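Local coordinates for G-protein interacting protein 1 (Dictyostelium discoideum, PDB 5Z1N), which probably binds heterotrimeric G proteins through their beta-gamma subunits, its C-terminal TNFAIP8-like helical domain, the part present here, enclosing a phospholipid in a central pocket, at residues A[85-88]-A[89-92]; A[102-105]-A[106-109]; A[121-124]-A[125-129]. All coordinates share one frame; numbering follows the deposited sequence.

Contact 1. Residues A[85-88]-A[89-92]; sequences VKKA and ADLV
Lys87 and Asp90, with Ala88 and Leu91 one step on, form two overlapping beta turns, close to type I in geometry, in the loop that joins helix 59-81 to helix 92-113 of the TNFAIP8-like helical domain. Two backbone hydrogen bonds, each spanning three residues, shape them. Asp90 N donates to Lys87 O at 3.0 Å, though the bond is well bent, its N-H...O angle 132°. Leu91 N reaches Ala88 O at 2.9 Å along a straighter path. In both, the donor stands above the carbonyl plane.

Apolar contact comes from Leu91, whose CD2 meets the aliphatic stem of Lys86 with 3.9 Å to CD. The long lysine suits an exposed loop: its extended chain lends methylenes to the leucine while NZ runs on beyond. Leu91 and Ala88 are buried, and both touch Trp142 of helix 135-144; the small methyl of Ala88 probably lets the turn come close there.

Among the polar groups, Ala88 N is hydrogen-bonded to Asp143 OD1, which ties the turn to the same helix. The side chain of Asp90 is held more loosely: it makes no ion pair with Lys86, and its OD2 lies 4.0 Å from Lys87 CB.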
ATOM      1  N   VAL A  85      18.419  -4.792 -12.914  1.00 16.18           N
ATOM      2  CA  VAL A  85      19.616  -5.617 -13.048  1.00 13.08           C
ATOM      3  C   VAL A  85      19.350  -7.096 -12.809  1.00 19.85           C
ATOM      4  O   VAL A  85      20.214  -7.923 -13.143  1.00 19.98           O
ATOM      5  CB  VAL A  85      20.757  -5.128 -12.128  1.00 14.10           C
ATOM      6  CG1 VAL A  85      21.278  -3.776 -12.600  1.00 10.66           C
ATOM      7  CG2 VAL A  85      20.298  -5.047 -10.685  1.00 15.03           C
ATOM      8  N   LYS A  86      18.201  -7.464 -12.245  1.00 12.53           N
ATOM      9  CA  LYS A  86      17.799  -8.857 -12.109  1.00 14.60           C
ATOM     10  C   LYS A  86      16.351  -9.006 -12.550  1.00 22.11           C
ATOM     11  O   LYS A  86      15.553  -8.071 -12.432  1.00 18.74           O
ATOM     12  CB  LYS A  86      17.953  -9.358 -10.667  1.00 15.92           C
ATOM     13  CG  LYS A  86      19.392  -9.519 -10.208  1.00 12.86           C
ATOM     14  CD  LYS A  86      19.465 -10.234  -8.870  1.00 22.06           C
ATOM     15  CE  LYS A  86      20.905 -10.482  -8.451  1.00 38.46           C
ATOM     16  NZ  LYS A  86      20.983 -11.333  -7.227  1.00 48.77           N
ATOM     17  N   LYS A  87      16.019 -10.187 -13.065  1.00 16.93           N
ATOM     18  CA  LYS A  87      14.641 -10.480 -13.430  1.00 22.67           C
ATOM     19  C   LYS A  87      13.818 -10.778 -12.182  1.00 14.91           C
ATOM     20  O   LYS A  87      14.345 -11.169 -11.137  1.00 17.37           O
ATOM     21  CB  LYS A  87      14.568 -11.661 -14.400  1.00 25.22           C
ATOM     22  CG  LYS A  87      15.408 -11.497 -15.658  1.00 27.02           C
ATOM     23  CD  LYS A  87      15.099 -10.190 -16.374  1.00 48.33           C
ATOM     24  CE  LYS A  87      13.663 -10.148 -16.877  1.00 39.67           C
ATOM     25  NZ  LYS A  87      13.332  -8.828 -17.491  1.00 51.10           N
ATOM     26  N   ALA A  88      12.501 -10.590 -12.305  1.00 16.42           N
ATOM     27  CA  ALA A  88      11.620 -10.773 -11.154  1.00 16.98           C
ATOM     28  C   ALA A  88      11.702 -12.188 -10.600  1.00 18.81           C
ATOM     29  O   ALA A  88      11.595 -12.382  -9.383  1.00 13.28           O
ATOM     30  CB  ALA A  88      10.179 -10.430 -11.533  1.00 19.32           C
ATOM     31  N   ALA A  89      11.900 -13.186 -11.467  1.00 16.26           N
ATOM     32  CA  ALA A  89      11.984 -14.566 -10.998  1.00 13.03           C
ATOM     33  C   ALA A  89      13.151 -14.759 -10.039  1.00 20.37           C
ATOM     34  O   ALA A  89      13.072 -15.582  -9.119  1.00 15.73           O
ATOM     35  CB  ALA A  89      12.108 -15.519 -12.187  1.00 17.99           C
ATOM     36  N   ASP A  90      14.233 -14.009 -10.230  1.00 14.80           N
ATOM     37  CA  ASP A  90      15.380 -14.076  -9.337  1.00 14.73           C
ATOM     38  C   ASP A  90      15.154 -13.336  -8.024  1.00 18.41           C
ATOM     39  O   ASP A  90      15.998 -13.428  -7.126  1.00 14.80           O
ATOM     40  CB  ASP A  90      16.616 -13.506 -10.040  1.00 13.30           C
ATOM     41  CG  ASP A  90      16.992 -14.291 -11.279  1.00 29.44           C
ATOM     42  OD1 ASP A  90      16.981 -15.538 -11.215  1.00 26.16           O
ATOM     43  OD2 ASP A  90      17.292 -13.664 -12.317  1.00 42.84           O
ATOM     44  N   LEU A  91      14.039 -12.618  -7.889  1.00 10.43           N
ATOM     45  CA  LEU A  91      13.771 -11.771  -6.733  1.00 14.08           C
ATOM     46  C   LEU A  91      12.560 -12.227  -5.928  1.00 14.17           C
ATOM     47  O   LEU A  91      12.174 -11.539  -4.972  1.00 12.77           O
ATOM     48  CB  LEU A  91      13.575 -10.321  -7.184  1.00 11.38           C
ATOM     49  CG  LEU A  91      14.737  -9.732  -7.986  1.00 10.63           C
ATOM     50  CD1 LEU A  91      14.392  -8.345  -8.518  1.00  7.77           C
ATOM     51  CD2 LEU A  91      15.992  -9.688  -7.121  1.00 10.71           C
ATOM     52  N   VAL A  92      11.954 -13.366  -6.279  1.00 13.86           N
ATOM     53  CA  VAL A  92      10.720 -13.780  -5.614  1.00 12.83           C
ATOM     54  C   VAL A  92      10.939 -13.913  -4.112  1.00 14.26           C
ATOM     55  O   VAL A  92      10.098 -13.484  -3.310  1.00 17.28           O
ATOM     56  CB  VAL A  92      10.173 -15.081  -6.238  1.00 18.92           C
ATOM     57  CG1 VAL A  92       9.700 -14.822  -7.656  1.00 22.07           C
ATOM     58  CG2 VAL A  92      11.220 -16.185  -6.224  1.00 27.98           C
TER

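Contact 2. Residues A[102-105]-A[106-109]; sequences LKEA and EQET
Lys103 and Glu106 both send CG away from the backbone N (chi1 178° in each), but only the lysine then folds, bending at chi2 and chi3 while the glutamate runs straight. The two chains thus lie side by side, pointing the same way, and Lys103 NZ closes a salt bridge of 2.9 Å on Glu106 OE1. The ammonium arrives on the syn side of the carboxylate, 34° out of its plane. Lysine suits this exposed position, since its methylenes can lie along the helix while the charge reaches a partner three residues on.

This is an i to i+3 ion pair on helix 92-113, where four successive main-chain bonds follow the alpha-helical i to i+4 pattern. Glu106 is buried: its CB and CG pack on Phe129 of helix 119-132, while its carboxylate rests through OE2 against the backbone of Arg126. With an alanine in place of Glu106, the Lys103 ammonium would probably lose its carboxylate mate, and the packing of CG and the carboxylate against Phe129 and Arg126 would go, though CB could still touch Phe129.

Around the helix, Glu104 and Glu108 bring like charges close, with 3.8 Å from Glu104 OE2 to Glu108 OE2. One water donates to both oxygens, at 2.6 Å to Glu104 OE2 and 2.8 Å to Glu108 OE2, and so probably eases their repulsion. The bound sodium ion, about 4 Å from the Glu108 side chain, may also temper it.

Thr109 is buried against Val65 and Phe129, near the bound phosphatidylethanolamine. A threonine fits there because the helix's own carbonyl satisfies its hydroxyl, leaving the methyl for the apolar surroundings. Thr109 OG1 donates to Ala105 O at 3.0 Å, from above the carbonyl plane, while Thr109 N takes the same oxygen nearly along the C=O axis at 2.7 Å.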
ATOM      1  N   LEU A 102       2.535  -7.523   3.642  1.00  5.20           N
ATOM      2  CA  LEU A 102       1.317  -6.772   3.394  1.00  6.25           C
ATOM      3  C   LEU A 102       0.093  -7.592   3.781  1.00  8.02           C
ATOM      4  O   LEU A 102      -0.885  -7.032   4.294  1.00 13.03           O
ATOM      5  CB  LEU A 102       1.273  -6.309   1.938  1.00  6.77           C
ATOM      6  CG  LEU A 102       2.344  -5.235   1.672  1.00 12.18           C
ATOM      7  CD1 LEU A 102       2.383  -4.806   0.205  1.00 15.91           C
ATOM      8  CD2 LEU A 102       2.145  -4.028   2.578  1.00 10.08           C
ATOM      9  N   LYS A 103       0.163  -8.922   3.632  1.00  7.77           N
ATOM     10  CA  LYS A 103      -0.936  -9.753   4.112  1.00  7.01           C
ATOM     11  C   LYS A 103      -1.155  -9.519   5.598  1.00 10.93           C
ATOM     12  O   LYS A 103      -2.293  -9.313   6.041  1.00 10.80           O
ATOM     13  CB  LYS A 103      -0.660 -11.230   3.819  1.00  8.81           C
ATOM     14  CG  LYS A 103      -1.737 -12.210   4.318  1.00  7.71           C
ATOM     15  CD  LYS A 103      -3.108 -11.925   3.712  1.00 15.28           C
ATOM     16  CE  LYS A 103      -3.087 -12.051   2.192  1.00 17.88           C
ATOM     17  NZ  LYS A 103      -4.450 -11.888   1.597  1.00 19.78           N
ATOM     18  N   GLU A 104      -0.064  -9.464   6.370  1.00 11.85           N
ATOM     19  CA  GLU A 104      -0.197  -9.171   7.791  1.00 10.72           C
ATOM     20  C   GLU A 104      -0.888  -7.829   7.986  1.00  9.16           C
ATOM     21  O   GLU A 104      -1.892  -7.734   8.706  1.00  9.76           O
ATOM     22  CB  GLU A 104       1.177  -9.205   8.462  1.00 10.99           C
ATOM     23  CG  GLU A 104       1.226  -8.617   9.861  1.00 11.73           C
ATOM     24  CD  GLU A 104       0.520  -9.463  10.905  1.00 17.08           C
ATOM     25  OE1 GLU A 104       0.077 -10.586  10.585  1.00 23.59           O
ATOM     26  OE2 GLU A 104       0.413  -8.996  12.058  1.00 18.36           O
ATOM     27  N   ALA A 105      -0.421  -6.799   7.273  1.00  6.64           N
ATOM     28  CA  ALA A 105      -1.072  -5.498   7.369  1.00 10.88           C
ATOM     29  C   ALA A 105      -2.553  -5.625   7.051  1.00  5.54           C
ATOM     30  O   ALA A 105      -3.406  -5.135   7.806  1.00 10.52           O
ATOM     31  CB  ALA A 105      -0.399  -4.493   6.434  1.00  6.40           C
ATOM     32  N   GLU A 106      -2.875  -6.355   5.976  1.00  7.76           N
ATOM     33  CA  GLU A 106      -4.268  -6.568   5.609  1.00  8.46           C
ATOM     34  C   GLU A 106      -5.056  -7.061   6.811  1.00  9.05           C
ATOM     35  O   GLU A 106      -6.002  -6.408   7.271  1.00 11.03           O
ATOM     36  CB  GLU A 106      -4.365  -7.568   4.452  1.00  9.42           C
ATOM     37  CG  GLU A 106      -5.800  -7.894   4.041  1.00  7.52           C
ATOM     38  CD  GLU A 106      -5.879  -8.973   2.977  1.00 13.55           C
ATOM     39  OE1 GLU A 106      -4.906  -9.132   2.210  1.00 16.54           O
ATOM     40  OE2 GLU A 106      -6.915  -9.665   2.910  1.00 18.34           O
ATOM     41  N   GLN A 107      -4.607  -8.179   7.390  1.00 15.13           N
ATOM     42  CA  GLN A 107      -5.352  -8.773   8.487  1.00 11.26           C
ATOM     43  C   GLN A 107      -5.521  -7.774   9.617  1.00  8.50           C
ATOM     44  O   GLN A 107      -6.637  -7.566  10.117  1.00  9.79           O
ATOM     45  CB  GLN A 107      -4.644 -10.041   8.960  1.00 10.80           C
ATOM     46  CG  GLN A 107      -4.644 -11.137   7.899  1.00 14.45           C
ATOM     47  CD  GLN A 107      -3.753 -12.308   8.252  1.00 13.58           C
ATOM     48  OE1 GLN A 107      -2.845 -12.188   9.075  1.00 15.79           O
ATOM     49  NE2 GLN A 107      -4.005 -13.450   7.626  1.00 15.23           N
ATOM     50  N   GLU A 108      -4.449  -7.058   9.959  1.00 10.86           N
ATOM     51  CA  GLU A 108      -4.564  -6.175  11.106  1.00  9.30           C
ATOM     52  C   GLU A 108      -5.454  -4.989  10.781  1.00 11.59           C
ATOM     53  O   GLU A 108      -6.249  -4.566  11.631  1.00 14.04           O
ATOM     54  CB  GLU A 108      -3.183  -5.739  11.582  1.00 10.53           C
ATOM     55  CG  GLU A 108      -2.406  -6.876  12.231  1.00 14.20           C
ATOM     56  CD  GLU A 108      -3.239  -7.651  13.243  1.00 18.59           C
ATOM     57  OE1 GLU A 108      -3.949  -7.020  14.054  1.00 18.32           O
ATOM     58  OE2 GLU A 108      -3.187  -8.901  13.222  1.00 29.25           O
ATOM     59  N   THR A 109      -5.403  -4.500   9.540  1.00  8.64           N
ATOM     60  CA  THR A 109      -6.314  -3.425   9.180  1.00  7.81           C
ATOM     61  C   THR A 109      -7.753  -3.902   9.304  1.00  7.71           C
ATOM     62  O   THR A 109      -8.604  -3.192   9.855  1.00 11.50           O
ATOM     63  CB  THR A 109      -6.015  -2.912   7.772  1.00  9.27           C
ATOM     64  OG1 THR A 109      -4.677  -2.405   7.730  1.00 10.47           O
ATOM     65  CG2 THR A 109      -6.971  -1.781   7.400  1.00  9.74           C
TER
HETATM   66  O   HOH W   1      -0.776  -9.928  14.121  1.00 22.53           O

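Contact 3. Residues A[121-124]-A[125-129]; sequences NIQL and IRNTF. With PEF (di-palmitoyl-3-sn-phosphatidylethanolamine), chain B.
Leu124 O is gripped twice by Thr128, whose N and OG1 approach from opposite faces of the carbonyl plane. The amide bond is 2.9 Å from Thr128 N to Leu124 O, and the hydroxyl bond is 2.8 Å from Thr128 OG1 to the same oxygen. The hydroxyl can reach back because it sits beside the backbone N (chi1 -59°), an arrangement that lets a threonine satisfy its own polar group inside a helix. The Leu124 and Thr128 side chains run alongside each other, pointing the same way.

On the other flank of the helix, Arg126 bends at chi3 (-51°) and curls back over the preceding turn. One face of its guanidinium is laid on Gln123 CA, offset toward the rim, while NH2 comes to 3.5 Å from Gln123 CB and NH1 to 3.8 Å from Ile122 CG2. The planes of the Gln123 amide and the guanidinium are 67° apart, and the near neighbours of the guanidinium on Gln123 are the carbons CA, CB and CG. Both long polar chains suit this exposed flank. Ile122 and Ile125 lie side by side, 4.1 Å between their CD1 atoms, and both pack on Phe117.

Farther out, Leu124 rests on Asn40, Lys43 and Ile44 of helix 31-53, and Lys43 NZ hydrogen-bonds Asn121 OD1. At the end of the segment Phe129 lines the phosphatidylethanolamine pocket of this TNFAIP8-like helical bundle: its CZ lies 3.5 Å from lipid C44, near the end of an acyl chain, meeting it obliquely. With carbon against carbon at the lipid, this part of helix 119-132 offers the acyl chain an apolar contact, and dispersion and the hydrophobic effect probably contribute to holding the tail here.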
ATOM      1  N   ASN A 121     -17.419  -3.430   3.278  1.00  9.81           N
ATOM      2  CA  ASN A 121     -16.213  -2.610   3.292  1.00 10.08           C
ATOM      3  C   ASN A 121     -15.023  -3.329   3.916  1.00 13.20           C
ATOM      4  O   ASN A 121     -13.871  -2.999   3.595  1.00 12.44           O
ATOM      5  CB  ASN A 121     -16.489  -1.293   4.017  1.00  8.61           C
ATOM      6  CG  ASN A 121     -17.236  -0.301   3.143  1.00 21.23           C
ATOM      7  OD1 ASN A 121     -17.056  -0.281   1.928  1.00 21.10           O
ATOM      8  ND2 ASN A 121     -18.084   0.518   3.756  1.00 24.56           N
ATOM      9  N   ILE A 122     -15.268  -4.303   4.794  1.00  9.92           N
ATOM     10  CA  ILE A 122     -14.193  -5.195   5.219  1.00 13.31           C
ATOM     11  C   ILE A 122     -13.689  -6.004   4.027  1.00 13.66           C
ATOM     12  O   ILE A 122     -12.473  -6.144   3.812  1.00 10.57           O
ATOM     13  CB  ILE A 122     -14.674  -6.101   6.367  1.00 10.07           C
ATOM     14  CG1 ILE A 122     -15.052  -5.262   7.591  1.00  7.48           C
ATOM     15  CG2 ILE A 122     -13.619  -7.144   6.718  1.00 13.71           C
ATOM     16  CD1 ILE A 122     -13.865  -4.596   8.280  1.00 11.41           C
ATOM     17  N   GLN A 123     -14.616  -6.539   3.225  1.00  9.88           N
ATOM     18  CA  GLN A 123     -14.224  -7.206   1.988  1.00 13.02           C
ATOM     19  C   GLN A 123     -13.475  -6.249   1.072  1.00 10.13           C
ATOM     20  O   GLN A 123     -12.553  -6.655   0.359  1.00 10.66           O
ATOM     21  CB  GLN A 123     -15.448  -7.775   1.271  1.00 13.44           C
ATOM     22  CG  GLN A 123     -15.113  -8.497  -0.036  1.00 12.54           C
ATOM     23  CD  GLN A 123     -16.347  -8.910  -0.829  1.00 38.57           C
ATOM     24  OE1 GLN A 123     -17.182  -8.078  -1.191  1.00 22.28           O
ATOM     25  NE2 GLN A 123     -16.462 -10.204  -1.107  1.00 25.02           N
ATOM     26  N   LEU A 124     -13.866  -4.973   1.074  1.00  8.39           N
ATOM     27  CA  LEU A 124     -13.124  -3.977   0.308  1.00 14.25           C
ATOM     28  C   LEU A 124     -11.679  -3.884   0.787  1.00 10.30           C
ATOM     29  O   LEU A 124     -10.750  -3.822  -0.029  1.00  9.83           O
ATOM     30  CB  LEU A 124     -13.822  -2.620   0.406  1.00 10.79           C
ATOM     31  CG  LEU A 124     -13.261  -1.426  -0.371  1.00 21.47           C
ATOM     32  CD1 LEU A 124     -14.402  -0.542  -0.851  1.00 28.52           C
ATOM     33  CD2 LEU A 124     -12.281  -0.614   0.475  1.00 16.33           C
ATOM     34  N   ILE A 125     -11.470  -3.873   2.107  1.00  8.00           N
ATOM     35  CA  ILE A 125     -10.107  -3.900   2.636  1.00 12.94           C
ATOM     36  C   ILE A 125      -9.356  -5.108   2.097  1.00 10.97           C
ATOM     37  O   ILE A 125      -8.222  -4.994   1.605  1.00  8.20           O
ATOM     38  CB  ILE A 125     -10.121  -3.903   4.174  1.00  8.32           C
ATOM     39  CG1 ILE A 125     -10.752  -2.622   4.714  1.00  7.97           C
ATOM     40  CG2 ILE A 125      -8.704  -4.067   4.714  1.00  8.92           C
ATOM     41  CD1 ILE A 125     -10.974  -2.663   6.198  1.00  9.46           C
ATOM     42  N   ARG A 126      -9.986  -6.287   2.169  1.00  9.14           N
ATOM     43  CA  ARG A 126      -9.326  -7.515   1.731  1.00  9.64           C
ATOM     44  C   ARG A 126      -8.945  -7.452   0.256  1.00  9.58           C
ATOM     45  O   ARG A 126      -7.822  -7.806  -0.121  1.00  9.66           O
ATOM     46  CB  ARG A 126     -10.226  -8.725   1.997  1.00 12.81           C
ATOM     47  CG  ARG A 126     -10.393  -9.061   3.471  1.00 10.99           C
ATOM     48  CD  ARG A 126     -10.911 -10.482   3.658  1.00 16.44           C
ATOM     49  NE  ARG A 126     -12.101 -10.736   2.850  1.00 19.66           N
ATOM     50  CZ  ARG A 126     -13.348 -10.591   3.288  1.00 33.34           C
ATOM     51  NH1 ARG A 126     -13.574 -10.195   4.536  1.00 21.49           N
ATOM     52  NH2 ARG A 126     -14.369 -10.842   2.477  1.00 19.87           N
ATOM     53  N   ASN A 127      -9.873  -7.015  -0.600  1.00  8.70           N
ATOM     54  CA  ASN A 127      -9.593  -6.966  -2.034  1.00 10.71           C
ATOM     55  C   ASN A 127      -8.501  -5.954  -2.348  1.00  7.06           C
ATOM     56  O   ASN A 127      -7.627  -6.209  -3.190  1.00  8.63           O
ATOM     57  CB  ASN A 127     -10.863  -6.623  -2.811  1.00 12.66           C
ATOM     58  CG  ASN A 127     -11.843  -7.776  -2.869  1.00 14.12           C
ATOM     59  OD1 ASN A 127     -11.462  -8.938  -2.723  1.00 20.61           O
ATOM     60  ND2 ASN A 127     -13.112  -7.460  -3.095  1.00 16.67           N
ATOM     61  N   THR A 128      -8.537  -4.800  -1.679  1.00  8.35           N
ATOM     62  CA  THR A 128      -7.546  -3.764  -1.936  1.00 10.82           C
ATOM     63  C   THR A 128      -6.151  -4.239  -1.555  1.00  8.26           C
ATOM     64  O   THR A 128      -5.217  -4.173  -2.366  1.00  7.25           O
ATOM     65  CB  THR A 128      -7.920  -2.493  -1.177  1.00 10.45           C
ATOM     66  OG1 THR A 128      -9.216  -2.061  -1.602  1.00 12.59           O
ATOM     67  CG2 THR A 128      -6.911  -1.389  -1.444  1.00 16.94           C
ATOM     68  N   PHE A 129      -5.992  -4.740  -0.326  1.00 10.27           N
ATOM     69  CA  PHE A 129      -4.686  -5.236   0.098  1.00 11.45           C
ATOM     70  C   PHE A 129      -4.250  -6.442  -0.720  1.00 13.26           C
ATOM     71  O   PHE A 129      -3.053  -6.627  -0.966  1.00 16.49           O
ATOM     72  CB  PHE A 129      -4.711  -5.606   1.581  1.00  8.01           C
ATOM     73  CG  PHE A 129      -4.351  -4.477   2.504  1.00 12.73           C
ATOM     74  CD1 PHE A 129      -3.032  -4.249   2.858  1.00 12.13           C
ATOM     75  CD2 PHE A 129      -5.333  -3.664   3.041  1.00 10.74           C
ATOM     76  CE1 PHE A 129      -2.700  -3.217   3.716  1.00 11.05           C
ATOM     77  CE2 PHE A 129      -5.008  -2.630   3.899  1.00 12.57           C
ATOM     78  CZ  PHE A 129      -3.690  -2.408   4.239  1.00 13.87           C
TER
HETATM   79  C2  PEF B 401      -0.478  10.970   5.587  1.00 24.15           C
HETATM   80  C1  PEF B 401      -0.636  10.958   7.103  1.00 24.30           C
HETATM   81  N   PEF B 401       3.475  12.059  11.240  0.50 29.33           N
HETATM   82  C3  PEF B 401       0.766  11.733   5.161  1.00 13.45           C
HETATM   83  C4  PEF B 401       1.337  11.080  10.668  0.50 36.42           C
HETATM   84  C5  PEF B 401       2.305  11.412  11.795  0.50 35.46           C
HETATM   85  C10 PEF B 401      -1.041   9.351   3.925  1.00 22.40           C
HETATM   86  C11 PEF B 401      -1.212   7.920   3.478  1.00 29.38           C
HETATM   87  C12 PEF B 401      -0.705   7.700   2.057  1.00 23.00           C
HETATM   88  C13 PEF B 401      -0.614   6.197   1.817  1.00 20.54           C
HETATM   89  C14 PEF B 401      -0.272   5.825   0.379  1.00 21.61           C
HETATM   90  C15 PEF B 401       0.139   4.355   0.337  1.00 27.43           C
HETATM   91  C16 PEF B 401       0.385   3.867  -1.083  1.00 35.38           C
HETATM   92  C17 PEF B 401       1.159   2.551  -1.095  1.00 32.13           C
HETATM   93  C18 PEF B 401       0.604   1.547  -0.090  1.00 30.61           C
HETATM   94  C19 PEF B 401       0.663   0.124  -0.637  1.00 35.19           C
HETATM   95  C20 PEF B 401       2.045  -0.232  -1.178  1.00 20.72           C
HETATM   96  C21 PEF B 401       1.936  -0.807  -2.585  1.00 21.44           C
HETATM   97  C22 PEF B 401       3.310  -1.050  -3.198  1.00 20.19           C
HETATM   98  C23 PEF B 401       3.210  -1.247  -4.708  1.00 14.73           C
HETATM   99  C24 PEF B 401       4.566  -1.612  -5.297  1.00 14.44           C
HETATM  100  C25 PEF B 401       4.520  -1.639  -6.809  1.00 20.26           C
HETATM  101  C30 PEF B 401       2.488  10.160   4.335  1.00 27.79           C
HETATM  102  C31 PEF B 401       3.697   9.289   4.572  1.00 27.61           C
HETATM  103  C32 PEF B 401       3.277   7.826   4.647  1.00 25.24           C
HETATM  104  C33 PEF B 401       2.499   7.534   5.924  1.00 29.79           C
HETATM  105  C34 PEF B 401       1.542   6.366   5.718  1.00 39.05           C
HETATM  106  C35 PEF B 401       0.908   5.930   7.035  1.00 40.18           C
HETATM  107  C36 PEF B 401      -0.423   5.224   6.801  1.00 51.35           C
HETATM  108  C37 PEF B 401      -0.844   4.387   8.005  1.00 40.40           C
HETATM  109  C38 PEF B 401      -2.260   3.847   7.822  1.00 37.89           C
HETATM  110  C39 PEF B 401      -2.311   2.335   8.012  1.00 42.95           C
HETATM  111  C40 PEF B 401      -3.729   1.789   7.874  1.00 35.70           C
HETATM  112  C41 PEF B 401      -4.321   2.072   6.497  1.00 41.06           C
HETATM  113  C42 PEF B 401      -3.542   1.380   5.382  1.00 31.45           C
HETATM  114  C43 PEF B 401      -4.269   1.520   4.050  1.00 17.80           C
HETATM  115  C44 PEF B 401      -3.491   0.870   2.914  1.00 33.59           C
HETATM  116  C45 PEF B 401      -4.327   0.822   1.652  1.00 23.97           C
HETATM  117  O4  PEF B 401      -1.486  10.280   3.276  1.00 14.21           O
HETATM  118  O5  PEF B 401       1.978  10.236   3.229  1.00 28.09           O
HETATM  119  O2  PEF B 401      -0.331   9.622   5.161  1.00 20.00           O
HETATM  120  O3  PEF B 401       1.894  10.906   5.429  1.00 29.60           O
HETATM  121  O1P PEF B 401      -0.638  13.956   9.353  1.00 16.64           O
HETATM  122  O2P PEF B 401      -1.197  11.429   9.824  1.00 18.79           O
HETATM  123  O3P PEF B 401      -0.067  12.133   7.665  1.00 22.49           O
HETATM  124  O4P PEF B 401       1.153  12.217   9.828  1.00 28.97           O
HETATM  125  P   PEF B 401      -0.307  12.484   9.219  1.00 19.14           P

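How the contacts relate
Contacts 2 and 3 belong to helices 92-113 and 119-132, successive in the chain, and their centres are 10 Å apart. They touch directly: Glu106 CB packs 3.5 Å from Phe129 CB, and Thr109 OG1 lies 3.6 Å from Phe129 CZ, so the ring touches both the neighbouring helix and the bound phosphatidylethanolamine. In contact 2 the side chain of Thr109 is about 4 Å from the bound phosphatidylethanolamine. Contact 1 leads into the first of these helices and stands apart, its nearest atoms about 12 Å from contact 2 and about 15 Å from contact 3. The side chain of Ala88 is still about 11 Å from the lipid.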